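Local coordinates for anaerobically-induced outer membrane porin OprE (Pseudomonas aeruginosa, PDB 4FRX), which probably acts as a porin, a beta-barrel channel through which small solutes cross the outer membrane, at residues Leu17-Phe22 with Gln43-Asn48; Phe22-Asp27 with Gln423-Leu428. All coordinates share one frame; numbering follows the deposited sequence.

From the N terminus, strand 17-28 enters both contacts. Its first half, 17-22, pairs with 43-48 in contact 1, closing a beta hairpin around residues 23-42. Its second half, 22-27, pairs along the other edge with 423-428 in contact 2, joining segments whose closest ends, Asp27 and Gln423, are 396 residues apart. Contact 2 is therefore the seam where the first and last barrel strands meet, and the strands between them complete the wall. The contacts cross in sequence, because 22-27 starts at the last residue of 17-22 and ends before 43-48, while 423-428 follows both. Phe22 is common to them, and their centres lie about 19 Å apart along the barrel wall.

Contact 1 of 2, residues Leu17-Phe22 with Gln43-Asn48; sequences LTLRNF and QGFILN
Gly44 O is gripped from opposite faces of its carbonyl plane, by the backbone Arg20 N of the facing strand at 3.0 Å and by the side-chain amide of Gln43. The bend of Gln43 at chi2 (62°) turns its amide across toward the facing strand, where Gln43 NE2 still reaches Gly44 O, at 3.3 Å the longer of the two bonds. The oxygen of the same amide, Gln43 OE1, accepts from Asn21 ND2 at 2.9 Å in a nearly straight bond that lies in the Asn21 amide plane. Asn21 OD1 in turn accepts from Trp41 NE1, so both polar ends of the Asn21 amide are held and its rotation fixed.

Farther along the sheet face that carries Asn21 and Gln43 the packing turns apolar. Leu19 CD2 meets Phe45 CD2 obliquely at 3.6 Å, and Leu17 CD1 lies against Leu47 CB at 4.0 Å. A bound detergent touches Phe45 and Leu47, consistent with a membrane-facing surface. On the face of Thr18, Arg20 and Ile46, Ile46 CD1 sits over one face of the Arg20 guanidinium, 4.1 Å from Arg20 NH2, while Arg20 NH1 forms a salt bridge with Asp135 and hydrogen-bonds Arg137 O. Four backbone bonds, linking Thr18 with Ile46 and Arg20 with Gly44, set the register of this antiparallel beta hairpin in the wall of an outer-membrane porin barrel.

Contact 2 of 2, residues Phe22-Asp27 with Gln423-Leu428; sequences FYINTD and QDENRL
Ile24 and Glu425 pack closely on the face that also carries Phe22 and Arg427. With CG1 anti to the backbone N (chi1 -176°) and the chain extended, Ile24 carries CD1 across to Glu425 CD, 3.7 Å away, over the flat face of the carboxylate. In a side-on salt bridge, Arg427 NE meets the anti side of Glu425 OE2 at 2.9 Å from out of the carboxylate plane, and Arg427 NH2 uses its syn lone pair. Gln330 NE2 also donates to this oxygen, so a buried acidic side chain is well supplied with donors. Phe22 CZ rests 3.9 Å from Arg427 CD, the aliphatic part of the arginine crossing the ring obliquely. Thr26 CG2 packs against Gln423 NE2 at 3.4 Å.

The opposite face is more open. Tyr23 and the exposed Leu428 lie side by side, Tyr23 CD2 touching Leu428 CD1 at 3.9 Å. Next to them, Asn426 ND2 donates to a lone pair of Asn25 OD1 at 3.2 Å, the two amide planes almost perpendicular (84°). Asn426 OD1 is hydrogen-bonded to Asn404 ND2 and Trp402 NE1. The Asn25 amide is held at its other end too, since Asn25 ND2 donates to Tyr23 OH, which is also hydrogen-bonded to Glu39. The exposed side chain of Asp27 is the loose part, although its backbone is paired with Asp424: Asp27 OD2 stays 5.5 Å from Asp424 OD2, and the latter aspartate is salt-bridged to Arg408, which may offset the like-charge repulsion.

Paired backbone bonds at Tyr23-Leu428, Asn25-Asn426 and Asp27-Asp424 seal this junction of first and last strands. Strand 37-50 continues the wall beyond 22-27 and strand 399-409 beyond 423-428, while loop residues Arg137, Leu138, Gln330 and Ile331 pack on the Phe22-Arg427 face.

Contact 1 of 2, residues Leu17-Phe22 with Gln43-Asn48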
loop_
_atom_site.group_PDB
_atom_site.type_symbol
_atom_site.label_atom_id
_atom_site.label_comp_id
_atom_site.label_asym_id
_atom_site.label_seq_id
_atom_site.Cartn_x
_atom_site.Cartn_y
_atom_site.Cartn_z
ATOM N N LEU A 17 -18.067 5.451 10.912
ATOM C CA LEU A 17 -18.555 4.485 9.938
ATOM C C LEU A 17 -18.295 4.983 8.515
ATOM O O LEU A 17 -18.743 6.066 8.116
ATOM C CB LEU A 17 -20.052 4.225 10.147
ATOM C CG LEU A 17 -20.729 3.190 9.250
ATOM C CD1 LEU A 17 -20.110 1.815 9.473
ATOM C CD2 LEU A 17 -22.234 3.160 9.506
ATOM N N THR A 18 -17.567 4.186 7.741
ATOM C CA THR A 18 -17.412 4.461 6.324
ATOM C C THR A 18 -18.221 3.445 5.518
ATOM O O THR A 18 -18.229 2.256 5.818
ATOM C CB THR A 18 -15.926 4.472 5.921
ATOM O OG1 THR A 18 -15.295 5.597 6.546
ATOM C CG2 THR A 18 -15.760 4.589 4.408
ATOM N N LEU A 19 -18.953 3.942 4.529
ATOM C CA LEU A 19 -19.791 3.109 3.695
ATOM C C LEU A 19 -19.109 3.155 2.358
ATOM O O LEU A 19 -18.815 4.241 1.858
ATOM C CB LEU A 19 -21.205 3.696 3.585
ATOM C CG LEU A 19 -21.973 3.863 4.891
ATOM C CD1 LEU A 19 -23.340 4.482 4.631
ATOM C CD2 LEU A 19 -22.127 2.522 5.573
ATOM N N ARG A 20 -18.813 1.988 1.803
ATOM C CA ARG A 20 -18.109 1.924 0.526
ATOM C C ARG A 20 -18.835 1.026 -0.456
ATOM O O ARG A 20 -18.929 -0.183 -0.260
ATOM C CB ARG A 20 -16.674 1.413 0.712
ATOM C CG ARG A 20 -15.835 1.450 -0.577
ATOM C CD ARG A 20 -14.455 0.823 -0.392
ATOM N NE ARG A 20 -13.622 1.641 0.496
ATOM C CZ ARG A 20 -12.425 1.273 0.948
ATOM N NH1 ARG A 20 -11.915 0.104 0.588
ATOM N NH2 ARG A 20 -11.736 2.073 1.758
ATOM N N ASN A 21 -19.334 1.609 -1.533
ATOM C CA ASN A 21 -19.918 0.786 -2.567
ATOM C C ASN A 21 -18.876 0.624 -3.666
ATOM O O ASN A 21 -18.460 1.609 -4.272
ATOM C CB ASN A 21 -21.206 1.416 -3.095
ATOM C CG ASN A 21 -21.962 0.492 -4.021
ATOM O OD1 ASN A 21 -21.723 0.479 -5.221
ATOM N ND2 ASN A 21 -22.877 -0.296 -3.463
ATOM N N PHE A 22 -18.445 -0.617 -3.895
ATOM C CA PHE A 22 -17.286 -0.903 -4.744
ATOM C C PHE A 22 -17.603 -1.841 -5.897
ATOM O O PHE A 22 -17.991 -2.993 -5.701
ATOM C CB PHE A 22 -16.134 -1.495 -3.911
ATOM C CG PHE A 22 -14.880 -1.743 -4.699
ATOM C CD1 PHE A 22 -13.947 -0.724 -4.879
ATOM C CD2 PHE A 22 -14.633 -2.983 -5.269
ATOM C CE1 PHE A 22 -12.790 -0.943 -5.622
ATOM C CE2 PHE A 22 -13.487 -3.211 -6.014
ATOM C CZ PHE A 22 -12.556 -2.185 -6.186
ATOM N N GLN A 43 -21.080 -4.040 -1.185
ATOM C CA GLN A 43 -21.300 -2.943 -0.261
ATOM C C GLN A 43 -20.463 -3.217 0.975
ATOM O O GLN A 43 -20.551 -4.295 1.557
ATOM C CB GLN A 43 -22.770 -2.841 0.132
ATOM C CG GLN A 43 -23.017 -1.732 1.112
ATOM C CD GLN A 43 -22.651 -0.401 0.516
ATOM O OE1 GLN A 43 -23.025 -0.109 -0.621
ATOM N NE2 GLN A 43 -21.900 0.413 1.265
ATOM N N GLY A 44 -19.647 -2.245 1.373
ATOM C CA GLY A 44 -18.752 -2.440 2.500
ATOM C C GLY A 44 -19.091 -1.510 3.653
ATOM O O GLY A 44 -19.597 -0.409 3.440
ATOM N N PHE A 45 -18.816 -1.965 4.873
ATOM C CA PHE A 45 -19.072 -1.182 6.063
ATOM C C PHE A 45 -17.800 -1.264 6.888
ATOM O O PHE A 45 -17.310 -2.358 7.200
ATOM C CB PHE A 45 -20.231 -1.759 6.876
ATOM C CG PHE A 45 -21.508 -1.934 6.102
ATOM C CD1 PHE A 45 -21.689 -3.038 5.277
ATOM C CD2 PHE A 45 -22.549 -1.022 6.235
ATOM C CE1 PHE A 45 -22.878 -3.228 4.568
ATOM C CE2 PHE A 45 -23.744 -1.200 5.518
ATOM C CZ PHE A 45 -23.901 -2.309 4.688
ATOM N N ILE A 46 -17.253 -0.103 7.213
ATOM C CA ILE A 46 -15.996 -0.033 7.945
ATOM C C ILE A 46 -16.253 0.816 9.167
ATOM O O ILE A 46 -16.432 2.027 9.063
ATOM C CB ILE A 46 -14.895 0.604 7.093
ATOM C CG1 ILE A 46 -14.670 -0.230 5.828
ATOM C CG2 ILE A 46 -13.622 0.767 7.923
ATOM C CD1 ILE A 46 -14.231 0.575 4.624
ATOM N N LEU A 47 -16.294 0.166 10.323
ATOM C CA LEU A 47 -16.613 0.840 11.568
ATOM C C LEU A 47 -15.383 0.894 12.476
ATOM O O LEU A 47 -14.887 -0.138 12.922
ATOM C CB LEU A 47 -17.767 0.105 12.236
ATOM C CG LEU A 47 -18.208 0.468 13.645
ATOM C CD1 LEU A 47 -18.525 1.942 13.753
ATOM C CD2 LEU A 47 -19.434 -0.368 13.981
ATOM N N ASN A 48 -14.877 2.104 12.723
ATOM C CA ASN A 48 -13.701 2.268 13.578
ATOM C C ASN A 48 -14.162 2.802 14.919
ATOM O O ASN A 48 -15.032 3.658 14.960
ATOM C CB ASN A 48 -12.723 3.285 12.993
ATOM C CG ASN A 48 -12.399 3.035 11.541
ATOM O OD1 ASN A 48 -13.180 3.367 10.649
ATOM N ND2 ASN A 48 -11.220 2.494 11.290
#

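Contact 2 of 2, residues Phe22-Asp27 with Gln423-Leu428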
loop_
_atom_site.group_PDB
_atom_site.type_symbol
_atom_site.label_atom_id
_atom_site.label_comp_id
_atom_site.label_asym_id
_atom_site.label_seq_id
_atom_site.Cartn_x
_atom_site.Cartn_y
_atom_site.Cartn_z
ATOM N N PHE A 22 -18.445 -0.617 -3.895
ATOM C CA PHE A 22 -17.286 -0.903 -4.744
ATOM C C PHE A 22 -17.603 -1.841 -5.897
ATOM O O PHE A 22 -17.991 -2.993 -5.701
ATOM C CB PHE A 22 -16.134 -1.495 -3.911
ATOM C CG PHE A 22 -14.880 -1.743 -4.699
ATOM C CD1 PHE A 22 -13.947 -0.724 -4.879
ATOM C CD2 PHE A 22 -14.633 -2.983 -5.269
ATOM C CE1 PHE A 22 -12.790 -0.943 -5.622
ATOM C CE2 PHE A 22 -13.487 -3.211 -6.014
ATOM C CZ PHE A 22 -12.556 -2.185 -6.186
ATOM N N TYR A 23 -17.417 -1.333 -7.107
ATOM C CA TYR A 23 -17.646 -2.113 -8.298
ATOM C C TYR A 23 -16.325 -2.261 -9.061
ATOM O O TYR A 23 -15.602 -1.288 -9.236
ATOM C CB TYR A 23 -18.684 -1.409 -9.164
ATOM C CG TYR A 23 -18.843 -2.054 -10.511
ATOM C CD1 TYR A 23 -19.657 -3.169 -10.678
ATOM C CD2 TYR A 23 -18.169 -1.556 -11.622
ATOM C CE1 TYR A 23 -19.796 -3.764 -11.918
ATOM C CE2 TYR A 23 -18.303 -2.143 -12.855
ATOM C CZ TYR A 23 -19.114 -3.242 -13.000
ATOM O OH TYR A 23 -19.227 -3.812 -14.241
ATOM N N ILE A 24 -16.005 -3.470 -9.502
ATOM C CA ILE A 24 -14.837 -3.649 -10.351
ATOM C C ILE A 24 -15.110 -4.564 -11.545
ATOM O O ILE A 24 -15.776 -5.602 -11.417
ATOM C CB ILE A 24 -13.588 -4.131 -9.542
ATOM C CG1 ILE A 24 -12.352 -4.222 -10.440
ATOM C CG2 ILE A 24 -13.829 -5.477 -8.895
ATOM C CD1 ILE A 24 -11.070 -4.479 -9.662
ATOM N N ASN A 25 -14.630 -4.156 -12.719
ATOM C CA ASN A 25 -14.658 -5.053 -13.865
ATOM C C ASN A 25 -13.296 -5.132 -14.532
ATOM O O ASN A 25 -12.588 -4.137 -14.642
ATOM C CB ASN A 25 -15.812 -4.754 -14.855
ATOM C CG ASN A 25 -15.676 -3.413 -15.574
ATOM O OD1 ASN A 25 -14.596 -3.017 -16.009
ATOM N ND2 ASN A 25 -16.799 -2.725 -15.731
ATOM N N THR A 26 -12.923 -6.335 -14.932
ATOM C CA THR A 26 -11.627 -6.547 -15.546
ATOM C C THR A 26 -11.808 -7.299 -16.856
ATOM O O THR A 26 -12.670 -8.168 -16.983
ATOM C CB THR A 26 -10.696 -7.351 -14.621
ATOM O OG1 THR A 26 -10.686 -6.765 -13.317
ATOM C CG2 THR A 26 -9.274 -7.356 -15.157
ATOM N N ASP A 27 -10.993 -6.938 -17.832
ATOM C CA ASP A 27 -10.977 -7.611 -19.116
ATOM C C ASP A 27 -9.543 -8.091 -19.339
ATOM O O ASP A 27 -8.615 -7.280 -19.355
ATOM C CB ASP A 27 -11.395 -6.622 -20.197
ATOM C CG ASP A 27 -11.875 -7.301 -21.460
ATOM O OD1 ASP A 27 -11.450 -8.444 -21.738
ATOM O OD2 ASP A 27 -12.684 -6.686 -22.183
ATOM N N GLN A 423 -4.573 -6.347 -19.879
ATOM C CA GLN A 423 -5.640 -6.204 -18.900
ATOM C C GLN A 423 -6.179 -4.779 -18.957
ATOM O O GLN A 423 -5.408 -3.821 -19.038
ATOM C CB GLN A 423 -5.071 -6.523 -17.503
ATOM C CG GLN A 423 -6.042 -6.400 -16.335
ATOM C CD GLN A 423 -5.474 -6.955 -15.031
ATOM O OE1 GLN A 423 -4.429 -7.610 -15.014
ATOM N NE2 GLN A 423 -6.160 -6.686 -13.931
ATOM N N ASP A 424 -7.504 -4.652 -18.944
ATOM C CA ASP A 424 -8.177 -3.372 -18.759
ATOM C C ASP A 424 -9.049 -3.509 -17.523
ATOM O O ASP A 424 -9.657 -4.562 -17.298
ATOM C CB ASP A 424 -9.061 -3.017 -19.959
ATOM C CG ASP A 424 -8.260 -2.628 -21.188
ATOM O OD1 ASP A 424 -7.118 -2.148 -21.041
ATOM O OD2 ASP A 424 -8.778 -2.800 -22.314
ATOM N N GLU A 425 -9.122 -2.448 -16.726
ATOM C CA GLU A 425 -9.834 -2.510 -15.459
ATOM C C GLU A 425 -10.580 -1.211 -15.203
ATOM O O GLU A 425 -10.052 -0.119 -15.436
ATOM C CB GLU A 425 -8.838 -2.806 -14.328
ATOM C CG GLU A 425 -9.437 -2.973 -12.950
ATOM C CD GLU A 425 -8.371 -3.141 -11.876
ATOM O OE1 GLU A 425 -7.717 -4.205 -11.841
ATOM O OE2 GLU A 425 -8.178 -2.206 -11.071
ATOM N N ASN A 426 -11.823 -1.332 -14.741
ATOM C CA ASN A 426 -12.587 -0.188 -14.273
ATOM C C ASN A 426 -12.965 -0.398 -12.829
ATOM O O ASN A 426 -13.379 -1.498 -12.453
ATOM C CB ASN A 426 -13.871 0.005 -15.088
ATOM C CG ASN A 426 -13.596 0.540 -16.479
ATOM O OD1 ASN A 426 -13.223 1.702 -16.643
ATOM N ND2 ASN A 426 -13.767 -0.312 -17.490
ATOM N N ARG A 427 -12.812 0.651 -12.025
ATOM C CA ARG A 427 -13.403 0.674 -10.696
ATOM C C ARG A 427 -14.386 1.834 -10.583
ATOM O O ARG A 427 -14.151 2.934 -11.089
ATOM C CB ARG A 427 -12.340 0.801 -9.612
ATOM C CG ARG A 427 -11.286 -0.267 -9.648
ATOM C CD ARG A 427 -10.290 -0.046 -8.518
ATOM N NE ARG A 427 -9.037 -0.748 -8.762
ATOM C CZ ARG A 427 -7.960 -0.628 -7.993
ATOM N NH1 ARG A 427 -7.990 0.165 -6.934
ATOM N NH2 ARG A 427 -6.854 -1.295 -8.291
ATOM N N LEU A 428 -15.502 1.567 -9.918
ATOM C CA LEU A 428 -16.452 2.605 -9.569
ATOM C C LEU A 428 -16.649 2.534 -8.071
ATOM O O LEU A 428 -17.020 1.481 -7.537
ATOM C CB LEU A 428 -17.780 2.371 -10.292
ATOM C CG LEU A 428 -17.646 2.485 -11.812
ATOM C CD1 LEU A 428 -18.948 2.122 -12.519
ATOM C CD2 LEU A 428 -17.215 3.902 -12.183
#